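Local atomic coordinates of FKBO (Streptomyces hygroscopicus, PDB entry 4BPS), a protein that hydrolyses chorismate to a dihydroxycyclohexadiene carboxylic acid and pyruvate, a step in the biosynthesis of the immunosuppressants FK506 and FK520. Residues 121-126 with 163-168. Sequence-based numbering, arbitrary orientation.
Sequences NVFQLT and AQALDE
The Phe-123 ring meets Leu-166 at its edge: methyl CD1 of Leu-166 sits near the ring plane, 3.8 Å from CZ of Phe-123. Around the same rim, Phe-123 CE2 lies 4.0 Å from CB of Ala-165, while the carbonyl oxygen of Ala-165 approaches obliquely, 3.9 Å from Phe-123 CE2. The benzyl group reaches across with CG anti to its carbonyl carbon (chi1 -66°), and beyond the segments it also touches Met-176. Ala-165 points its methyl at helix 112-129, whereas Leu-166 starts off away from it and only its branched end bends back to the ring. With CA atoms of Phe-123 and Ala-165 8.4 Å apart, the large ring bridges the interhelical gap to small Ala-165. An alanine in place of Phe-123 would probably open a gap between the helices and strip Leu-166 CD1 of its aromatic neighbour. Within helix 112-129, Thr-126 OG1 donates to Phe-123 O (2.8 Å), tilted 34° from the carbonyl plane. On helix 154-169, Gln-164 NE2 donates to Glu-168 OE2 (2.8 Å) from above the carboxylate plane. Leu-166 packs about 4 Å from the side chain of substrate-binding Arg-162, one turn earlier. The contact joins the two helices of a YjgF-like domain; helix 154-169 forms the beta-alpha-beta crossover between parallel strands 133-142 and 178-184.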
loop_
_atom_site.group_PDB
_atom_site.type_symbol
_atom_site.label_atom_id
_atom_site.label_comp_id
_atom_site.label_asym_id
_atom_site.label_seq_id
_atom_site.Cartn_x
_atom_site.Cartn_y
_atom_site.Cartn_z
ATOM N N ASN A 121 11.708 -7.557 -11.125
ATOM C CA ASN A 121 12.470 -6.344 -11.375
ATOM C C ASN A 121 12.574 -5.484 -10.104
ATOM O O ASN A 121 13.634 -4.905 -9.837
ATOM C CB ASN A 121 11.876 -5.551 -12.537
ATOM C CG ASN A 121 12.095 -6.250 -13.866
ATOM O OD1 ASN A 121 13.016 -7.053 -13.997
ATOM N ND2 ASN A 121 11.236 -5.990 -14.830
ATOM N N VAL A 122 11.509 -5.429 -9.305
ATOM C CA VAL A 122 11.562 -4.730 -8.019
ATOM C C VAL A 122 12.587 -5.372 -7.074
ATOM O O VAL A 122 13.451 -4.676 -6.497
ATOM C CB VAL A 122 10.169 -4.664 -7.377
ATOM C CG1 VAL A 122 10.236 -4.164 -5.938
ATOM C CG2 VAL A 122 9.225 -3.783 -8.202
ATOM N N PHE A 123 12.514 -6.690 -6.898
ATOM C CA PHE A 123 13.466 -7.368 -6.017
ATOM C C PHE A 123 14.885 -7.161 -6.525
ATOM O O PHE A 123 15.810 -6.909 -5.739
ATOM C CB PHE A 123 13.172 -8.858 -5.896
ATOM C CG PHE A 123 11.862 -9.195 -5.217
ATOM C CD1 PHE A 123 11.498 -8.650 -3.990
ATOM C CD2 PHE A 123 11.004 -10.110 -5.798
ATOM C CE1 PHE A 123 10.305 -9.005 -3.377
ATOM C CE2 PHE A 123 9.792 -10.449 -5.204
ATOM C CZ PHE A 123 9.447 -9.901 -3.992
ATOM N N GLN A 124 15.087 -7.276 -7.841
ATOM C CA GLN A 124 16.425 -7.096 -8.389
ATOM C C GLN A 124 16.950 -5.684 -8.198
ATOM O O GLN A 124 18.130 -5.515 -7.917
ATOM C CB GLN A 124 16.432 -7.475 -9.860
ATOM C CG GLN A 124 17.803 -7.336 -10.502
ATOM C CD GLN A 124 18.953 -8.029 -9.713
ATOM O OE1 GLN A 124 18.807 -9.152 -9.234
ATOM N NE2 GLN A 124 20.094 -7.347 -9.584
ATOM N N LEU A 125 16.097 -4.666 -8.368
ATOM C CA LEU A 125 16.527 -3.287 -8.184
ATOM C C LEU A 125 16.907 -3.028 -6.719
ATOM O O LEU A 125 17.907 -2.377 -6.420
ATOM C CB LEU A 125 15.425 -2.301 -8.601
ATOM C CG LEU A 125 15.862 -0.830 -8.555
ATOM C CD1 LEU A 125 16.866 -0.535 -9.659
ATOM C CD2 LEU A 125 14.639 0.091 -8.658
ATOM N N THR A 126 16.085 -3.518 -5.795
ATOM C CA THR A 126 16.401 -3.324 -4.390
ATOM C C THR A 126 17.730 -3.984 -4.053
ATOM O O THR A 126 18.522 -3.425 -3.287
ATOM C CB THR A 126 15.271 -3.796 -3.456
ATOM O OG1 THR A 126 15.066 -5.204 -3.582
ATOM C CG2 THR A 126 13.971 -3.014 -3.706
ATOM N N ALA A 163 3.430 -14.309 -6.176
ATOM C CA ALA A 163 3.971 -15.486 -5.513
ATOM C C ALA A 163 5.111 -16.078 -6.341
ATOM O O ALA A 163 6.132 -16.511 -5.781
ATOM C CB ALA A 163 2.868 -16.517 -5.265
ATOM N N GLN A 164 4.934 -16.143 -7.657
ATOM C CA GLN A 164 5.978 -16.677 -8.533
ATOM C C GLN A 164 7.261 -15.858 -8.427
ATOM O O GLN A 164 8.364 -16.429 -8.406
ATOM C CB GLN A 164 5.487 -16.740 -9.983
ATOM C CG GLN A 164 6.476 -17.372 -10.948
ATOM C CD GLN A 164 5.950 -17.366 -12.355
ATOM O OE1 GLN A 164 4.815 -17.789 -12.587
ATOM N NE2 GLN A 164 6.760 -16.894 -13.309
ATOM N N ALA A 165 7.134 -14.535 -8.361
ATOM C CA ALA A 165 8.314 -13.685 -8.238
ATOM C C ALA A 165 9.065 -13.959 -6.929
ATOM O O ALA A 165 10.293 -13.912 -6.917
ATOM C CB ALA A 165 7.961 -12.222 -8.338
ATOM N N LEU A 166 8.351 -14.219 -5.833
ATOM C CA LEU A 166 9.075 -14.518 -4.606
ATOM C C LEU A 166 9.916 -15.777 -4.794
ATOM O O LEU A 166 11.072 -15.831 -4.373
ATOM C CB LEU A 166 8.155 -14.684 -3.391
ATOM C CG LEU A 166 7.772 -13.410 -2.620
ATOM C CD1 LEU A 166 6.752 -12.549 -3.341
ATOM C CD2 LEU A 166 7.240 -13.789 -1.237
ATOM N N ASP A 167 9.353 -16.795 -5.431
ATOM C CA ASP A 167 10.148 -17.997 -5.684
ATOM C C ASP A 167 11.330 -17.731 -6.611
ATOM O O ASP A 167 12.413 -18.269 -6.411
ATOM C CB ASP A 167 9.271 -19.082 -6.299
ATOM C CG ASP A 167 8.218 -19.586 -5.346
ATOM O OD1 ASP A 167 8.393 -19.422 -4.114
ATOM O OD2 ASP A 167 7.208 -20.142 -5.828
ATOM N N GLU A 168 11.114 -16.929 -7.646
ATOM C CA GLU A 168 12.180 -16.577 -8.583
ATOM C C GLU A 168 13.320 -15.818 -7.925
ATOM O O GLU A 168 14.441 -15.841 -8.414
ATOM C CB GLU A 168 11.582 -15.750 -9.726
ATOM C CG GLU A 168 10.823 -16.617 -10.685
ATOM C CD GLU A 168 9.890 -15.869 -11.630
ATOM O OE1 GLU A 168 9.626 -14.657 -11.423
ATOM O OE2 GLU A 168 9.446 -16.510 -12.613
#